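Long-range contacts in GCN5-related N-acetyltransferase (Anabaena variabilis, PDB 2OZG), which binds coenzyme A and probably transfers acetyl groups to amines, perhaps those of aminoglycosides, as a member of the GCN5-related N-acetyltransferase family: residues S137-I142 with I280-R285; G180-H185 with P390-F395. All coordinates share one frame; numbering follows the deposited sequence.

Contact 1 of 2, residues S137-I142 with I280-R285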
loop_
_atom_site.group_PDB
_atom_site.type_symbol
_atom_site.label_atom_id
_atom_site.label_comp_id
_atom_site.label_asym_id
_atom_site.label_seq_id
_atom_site.Cartn_x
_atom_site.Cartn_y
_atom_site.Cartn_z
ATOM N N SER A 137 16.376 -17.900 -13.364
ATOM C CA SER A 137 15.227 -17.442 -14.140
ATOM C C SER A 137 14.926 -16.119 -13.463
ATOM O O SER A 137 15.083 -15.984 -12.251
ATOM C CB SER A 137 14.010 -18.366 -14.077
ATOM O OG SER A 137 13.611 -18.551 -12.717
ATOM N N CYS A 138 14.507 -15.151 -14.259
ATOM C CA CYS A 138 14.337 -13.774 -13.796
ATOM C C CYS A 138 13.236 -13.125 -14.610
ATOM O O CYS A 138 13.259 -13.197 -15.852
ATOM C CB CYS A 138 15.642 -13.012 -14.046
ATOM S SG CYS A 138 15.692 -11.474 -13.358
ATOM N N VAL A 139 12.304 -12.499 -13.910
ATOM C CA VAL A 139 11.230 -11.740 -14.514
ATOM C C VAL A 139 11.548 -10.268 -14.339
ATOM O O VAL A 139 11.723 -9.781 -13.236
ATOM C CB VAL A 139 9.847 -12.058 -13.884
ATOM C CG1 VAL A 139 8.802 -11.203 -14.552
ATOM C CG2 VAL A 139 9.516 -13.511 -14.127
ATOM N N TRP A 140 11.699 -9.602 -15.480
ATOM C CA TRP A 140 11.956 -8.198 -15.550
ATOM C C TRP A 140 10.686 -7.438 -15.822
ATOM O O TRP A 140 9.800 -7.966 -16.436
ATOM C CB TRP A 140 12.917 -7.914 -16.709
ATOM C CG TRP A 140 14.313 -8.323 -16.391
ATOM C CD1 TRP A 140 14.834 -9.557 -16.509
ATOM C CD2 TRP A 140 15.354 -7.486 -15.853
ATOM N NE1 TRP A 140 16.140 -9.547 -16.111
ATOM C CE2 TRP A 140 16.494 -8.287 -15.713
ATOM C CE3 TRP A 140 15.438 -6.145 -15.531
ATOM C CZ2 TRP A 140 17.719 -7.792 -15.215
ATOM C CZ3 TRP A 140 16.673 -5.634 -15.058
ATOM C CH2 TRP A 140 17.791 -6.481 -14.906
ATOM N N GLU A 141 10.625 -6.178 -15.406
ATOM C CA GLU A 141 9.466 -5.378 -15.720
ATOM C C GLU A 141 9.925 -4.003 -16.091
ATOM O O GLU A 141 10.980 -3.570 -15.627
ATOM C CB GLU A 141 8.513 -5.253 -14.523
ATOM C CG GLU A 141 8.988 -4.381 -13.423
ATOM C CD GLU A 141 7.895 -4.192 -12.371
ATOM O OE1 GLU A 141 7.529 -5.207 -11.759
ATOM O OE2 GLU A 141 7.411 -3.035 -12.172
ATOM N N ILE A 142 9.110 -3.290 -16.863
ATOM C CA ILE A 142 9.463 -1.943 -17.256
ATOM C C ILE A 142 8.259 -1.129 -17.661
ATOM O O ILE A 142 7.325 -1.671 -18.287
ATOM C CB ILE A 142 10.446 -2.020 -18.443
ATOM C CG1 ILE A 142 10.989 -0.653 -18.813
ATOM C CG2 ILE A 142 9.784 -2.633 -19.704
ATOM C CD1 ILE A 142 12.099 -0.719 -19.853
ATOM N N ILE A 280 13.993 -5.844 -11.712
ATOM C CA ILE A 280 13.752 -7.242 -11.560
ATOM C C ILE A 280 12.539 -7.394 -10.648
ATOM O O ILE A 280 12.546 -6.919 -9.556
ATOM C CB ILE A 280 15.008 -7.990 -11.022
ATOM C CG1 ILE A 280 16.029 -8.125 -12.158
ATOM C CG2 ILE A 280 14.659 -9.326 -10.509
ATOM C CD1 ILE A 280 17.414 -8.620 -11.713
ATOM N N ARG A 281 11.475 -8.017 -11.167
ATOM C CA ARG A 281 10.240 -8.217 -10.450
ATOM C C ARG A 281 10.379 -9.445 -9.568
ATOM O O ARG A 281 9.878 -9.472 -8.465
ATOM C CB ARG A 281 9.143 -8.426 -11.481
ATOM C CG ARG A 281 7.731 -8.629 -10.982
ATOM C CD ARG A 281 6.885 -8.745 -12.274
ATOM N NE ARG A 281 5.441 -8.857 -12.124
ATOM C CZ ARG A 281 4.607 -7.826 -11.994
ATOM N NH1 ARG A 281 5.067 -6.574 -11.952
ATOM N NH2 ARG A 281 3.304 -8.064 -11.881
ATOM N N SER A 282 11.018 -10.495 -10.085
ATOM C CA SER A 282 11.252 -11.688 -9.297
ATOM C C SER A 282 12.305 -12.533 -9.975
ATOM O O SER A 282 12.611 -12.389 -11.196
ATOM C CB SER A 282 9.985 -12.530 -9.167
ATOM O OG SER A 282 9.493 -12.834 -10.451
ATOM N N GLN A 283 12.909 -13.385 -9.175
ATOM C CA GLN A 283 13.894 -14.316 -9.691
ATOM C C GLN A 283 13.811 -15.624 -8.938
ATOM O O GLN A 283 13.247 -15.713 -7.830
ATOM C CB GLN A 283 15.282 -13.748 -9.540
ATOM C CG GLN A 283 15.679 -13.606 -8.099
ATOM C CD GLN A 283 17.074 -13.136 -7.962
ATOM O OE1 GLN A 283 18.021 -13.855 -8.319
ATOM N NE2 GLN A 283 17.238 -11.932 -7.412
ATOM N N ASP A 284 14.333 -16.665 -9.574
ATOM C CA ASP A 284 14.340 -17.994 -9.012
ATOM C C ASP A 284 15.588 -18.720 -9.478
ATOM O O ASP A 284 16.094 -18.463 -10.577
ATOM C CB ASP A 284 13.123 -18.773 -9.514
ATOM C CG ASP A 284 11.836 -18.312 -8.889
ATOM O OD1 ASP A 284 11.513 -18.798 -7.789
ATOM O OD2 ASP A 284 11.123 -17.482 -9.500
ATOM N N ARG A 285 16.137 -19.560 -8.616
ATOM C CA ARG A 285 17.152 -20.473 -9.057
ATOM C C ARG A 285 16.561 -21.855 -9.157
ATOM O O ARG A 285 15.999 -22.368 -8.236
ATOM C CB ARG A 285 18.374 -20.474 -8.166
ATOM C CG ARG A 285 19.104 -19.160 -8.206
ATOM C CD ARG A 285 20.253 -19.119 -7.206
ATOM N NE ARG A 285 20.849 -17.804 -7.244
ATOM C CZ ARG A 285 21.687 -17.329 -6.339
ATOM N NH1 ARG A 285 22.093 -18.095 -5.332
ATOM N NH2 ARG A 285 22.103 -16.068 -6.435
HETATM O O HOH W 1 11.540 -16.419 -12.563
#

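Contact 2 of 2, residues G180-H185 with P390-F395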
loop_
_atom_site.group_PDB
_atom_site.type_symbol
_atom_site.label_atom_id
_atom_site.label_comp_id
_atom_site.label_asym_id
_atom_site.label_seq_id
_atom_site.Cartn_x
_atom_site.Cartn_y
_atom_site.Cartn_z
ATOM N N GLY A 180 22.274 -23.287 -20.627
ATOM C CA GLY A 180 21.166 -23.574 -19.714
ATOM C C GLY A 180 19.769 -23.718 -20.318
ATOM O O GLY A 180 18.869 -24.209 -19.619
ATOM N N TYR A 181 19.584 -23.324 -21.588
ATOM C CA TYR A 181 18.278 -23.348 -22.230
ATOM C C TYR A 181 17.800 -24.741 -22.415
ATOM O O TYR A 181 18.581 -25.701 -22.598
ATOM C CB TYR A 181 18.238 -22.622 -23.612
ATOM C CG TYR A 181 17.406 -21.356 -23.730
ATOM C CD1 TYR A 181 17.536 -20.298 -22.831
ATOM C CD2 TYR A 181 16.516 -21.195 -24.794
ATOM C CE1 TYR A 181 16.760 -19.116 -22.981
ATOM C CE2 TYR A 181 15.792 -20.017 -24.973
ATOM C CZ TYR A 181 15.930 -18.962 -24.063
ATOM O OH TYR A 181 15.179 -17.822 -24.194
ATOM N N LEU A 182 16.492 -24.863 -22.377
ATOM C CA LEU A 182 15.888 -26.179 -22.599
ATOM C C LEU A 182 15.848 -26.588 -24.052
ATOM O O LEU A 182 15.775 -25.730 -24.912
ATOM C CB LEU A 182 14.440 -26.171 -22.170
ATOM C CG LEU A 182 14.123 -25.948 -20.696
ATOM C CD1 LEU A 182 12.593 -26.125 -20.454
ATOM C CD2 LEU A 182 14.946 -26.864 -19.820
ATOM N N ASP A 183 15.972 -27.890 -24.300
ATOM C CA ASP A 183 15.498 -28.437 -25.587
ATOM C C ASP A 183 14.132 -28.905 -25.084
ATOM O O ASP A 183 14.009 -29.898 -24.394
ATOM C CB ASP A 183 16.361 -29.548 -26.182
ATOM C CG ASP A 183 15.751 -30.134 -27.470
ATOM O OD1 ASP A 183 14.649 -29.713 -27.857
ATOM O OD2 ASP A 183 16.354 -31.027 -28.072
ATOM N N ARG A 184 13.114 -28.100 -25.348
ATOM C CA ARG A 184 11.806 -28.300 -24.759
ATOM C C ARG A 184 11.008 -29.593 -25.024
ATOM O O ARG A 184 10.838 -30.037 -26.146
ATOM C CB ARG A 184 10.886 -27.169 -25.208
ATOM C CG ARG A 184 11.140 -25.821 -24.596
ATOM C CD ARG A 184 10.361 -24.728 -25.346
ATOM N NE ARG A 184 10.558 -23.429 -24.676
ATOM C CZ ARG A 184 10.195 -22.242 -25.149
ATOM N NH1 ARG A 184 9.612 -22.143 -26.325
ATOM N NH2 ARG A 184 10.442 -21.146 -24.428
ATOM N N HIS A 185 10.446 -30.109 -23.950
ATOM C CA HIS A 185 9.500 -31.194 -24.016
ATOM C C HIS A 185 8.257 -30.529 -24.600
ATOM O O HIS A 185 8.025 -29.309 -24.392
ATOM C CB HIS A 185 9.195 -31.713 -22.594
ATOM C CG HIS A 185 8.364 -32.938 -22.548
ATOM N ND1 HIS A 185 6.981 -32.915 -22.598
ATOM C CD2 HIS A 185 8.716 -34.236 -22.418
ATOM C CE1 HIS A 185 6.521 -34.147 -22.530
ATOM N NE2 HIS A 185 7.550 -34.970 -22.407
ATOM N N PRO A 390 24.251 -19.277 -16.431
ATOM C CA PRO A 390 23.157 -20.133 -16.924
ATOM C C PRO A 390 21.758 -19.682 -16.629
ATOM O O PRO A 390 21.444 -19.337 -15.499
ATOM C CB PRO A 390 23.451 -21.457 -16.256
ATOM C CG PRO A 390 24.226 -21.073 -14.969
ATOM C CD PRO A 390 24.964 -19.867 -15.273
ATOM N N TRP A 391 20.880 -19.739 -17.631
ATOM C CA TRP A 391 19.500 -19.404 -17.376
ATOM C C TRP A 391 18.607 -20.104 -18.377
ATOM O O TRP A 391 19.094 -20.723 -19.309
ATOM C CB TRP A 391 19.342 -17.873 -17.392
ATOM C CG TRP A 391 19.496 -17.240 -18.805
ATOM C CD1 TRP A 391 20.672 -16.988 -19.485
ATOM C CD2 TRP A 391 18.435 -16.789 -19.686
ATOM N NE1 TRP A 391 20.393 -16.415 -20.702
ATOM C CE2 TRP A 391 19.038 -16.261 -20.832
ATOM C CE3 TRP A 391 17.043 -16.733 -19.583
ATOM C CZ2 TRP A 391 18.302 -15.736 -21.881
ATOM C CZ3 TRP A 391 16.326 -16.210 -20.629
ATOM C CH2 TRP A 391 16.948 -15.712 -21.748
HETATM N N MSE A 392 17.308 -20.112 -18.103
HETATM C CA MSE A 392 16.341 -20.604 -19.027
HETATM C C MSE A 392 15.180 -19.636 -18.956
HETATM O O MSE A 392 14.962 -18.975 -17.922
HETATM C CB MSE A 392 15.814 -21.986 -18.731
HETATM C CG MSE A 392 14.871 -22.103 -17.521
HETATM SE SE MSE A 392 14.346 -23.964 -17.347
HETATM C CE MSE A 392 16.001 -24.779 -17.354
ATOM N N ILE A 393 14.396 -19.629 -20.030
ATOM C CA ILE A 393 13.218 -18.740 -20.118
ATOM C C ILE A 393 11.969 -19.433 -19.596
ATOM O O ILE A 393 10.947 -18.812 -19.280
ATOM C CB ILE A 393 13.039 -18.269 -21.564
ATOM C CG1 ILE A 393 12.167 -16.983 -21.624
ATOM C CG2 ILE A 393 12.457 -19.416 -22.477
ATOM C CD1 ILE A 393 12.296 -16.257 -22.928
ATOM N N ASP A 394 12.090 -20.711 -19.411
ATOM C CA ASP A 394 10.951 -21.555 -19.093
ATOM C C ASP A 394 10.828 -21.941 -17.612
ATOM O O ASP A 394 11.776 -22.067 -16.860
ATOM C CB ASP A 394 11.061 -22.854 -19.909
ATOM C CG ASP A 394 10.915 -22.647 -21.373
ATOM O OD1 ASP A 394 9.953 -21.993 -21.798
ATOM O OD2 ASP A 394 11.736 -23.206 -22.117
ATOM N N PHE A 395 9.608 -22.142 -17.217
ATOM C CA PHE A 395 9.333 -22.601 -15.916
ATOM C C PHE A 395 8.577 -23.915 -16.114
ATOM O O PHE A 395 7.878 -24.075 -17.110
ATOM C CB PHE A 395 8.438 -21.626 -15.202
ATOM C CG PHE A 395 7.941 -22.184 -13.928
ATOM C CD1 PHE A 395 8.739 -22.138 -12.785
ATOM C CD2 PHE A 395 6.727 -22.861 -13.878
ATOM C CE1 PHE A 395 8.306 -22.724 -11.597
ATOM C CE2 PHE A 395 6.297 -23.447 -12.704
ATOM C CZ PHE A 395 7.102 -23.382 -11.564
HETATM O O HOH W 2 14.554 -22.603 -22.017
#

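Contact 1 of 2, residues S137-I142 with I280-R285
S137-I142 and I280-R285 run antiparallel, their axes 4.4 Å apart at closest approach, with S137-D284 and V139-S282 as hydrogen-bonded pairs around the non-hydrogen-bonded pair C138-Q283. The bond from V139 N to S282 O is short, 2.7 Å. Beyond it the register slips by one residue. V139 O accepts R281 N at 2.7 Å and, weakly, S282 N, so two residues of one strand, R281 and S282, stand opposite the single residue V139: a classic beta bulge, here joining strand 132-143 to strand 279-290, the latter from the second GNAT range of the chain. The slip pairs W140 with I280. I280 CG1, anti to its own carbonyl carbon (chi1 -75°), sits over one face of the indole, 3.5 Å from the centroid of the W140 six-membered ring and 10° off its normal, a CH-pi contact. The same methylene carbon meets C138 SG at 3.6 Å, while W140 NE1 bonds to S264 O and Q283 of a second subunit packs on both W140 and I280. R281 runs alongside V139, pointing the same way, its extended chain passing V139 CG1, and its NH1 reaches E141 OE1 at 2.8 Å. The oxygen is met from above the carboxylate plane, 47° out of it, yet lies nearly in the guanidinium plane. K258 holds E141 OE2, placing the carboxylate between two cations, which probably stabilises its negative charge. On the V139 side of the sheet S137 OG touches D284 CB at 3.2 Å, and a water links that hydroxyl to D284 OD2.

Contact 2 of 2, residues G180-H185 with P390-F395
R184 and D394 form a salt bridge that ties the loop entering helix 186-192, in the second GNAT range, to the loop after helix 375-385, in the sterol carrier protein region. R184 NE gives a nearly straight bond (171°) to the syn side of D394 OD2, 2.8 Å away, and that oxygen lies in the guanidinium plane, whereas NH2 makes a weak bond to OD1. R184 NH1 pairs with D233, and Y171 and W189 add cation-pi contacts. An alanine at R184 would probably leave the buried D394 carboxylate without its cationic mate and the carboxylate of D233 short of a partner. A water bridges the two segments as well, accepting a hydrogen bond from L182 N and donating one to D394 OD2. Y181 OH, which lies against I393 CB, is bonded to Q174 NE2, G180 O to Q70 NE2, and D394 O to Y119 OH. The Y181 ring turns its edge to the face of W391 in a T-shaped stack, planes 81° apart, with CE1 above the indole at 3.6 Å from W391 CH2. L182 also packs on M392, a selenomethionine bent at chi3 (52°), where L182 CD2 and M392 CE come within a tight 3.4 Å.

Two ways of joining distant chain segments stand side by side. Contact 1, pairing strands 132-143 and 279-290, is partly buried and reaches a subunit interface; contact 2, from strand 182-183 to a loop, lies near the centre of the chain, and no other chain of the assembly touches it. Their centres are about 15 Å apart. Backbone hydrogen bonds dominate the first; in the second, side chains do most of the work, with a buried salt bridge and an edge-to-face aromatic pair; a water bridges each. R281 is exposed, R184 buried among aromatic rings. They meet where S137 CB packs on M392 O at 4.0 Å, and K262 serves both, touching V139 and bonding to I393 O.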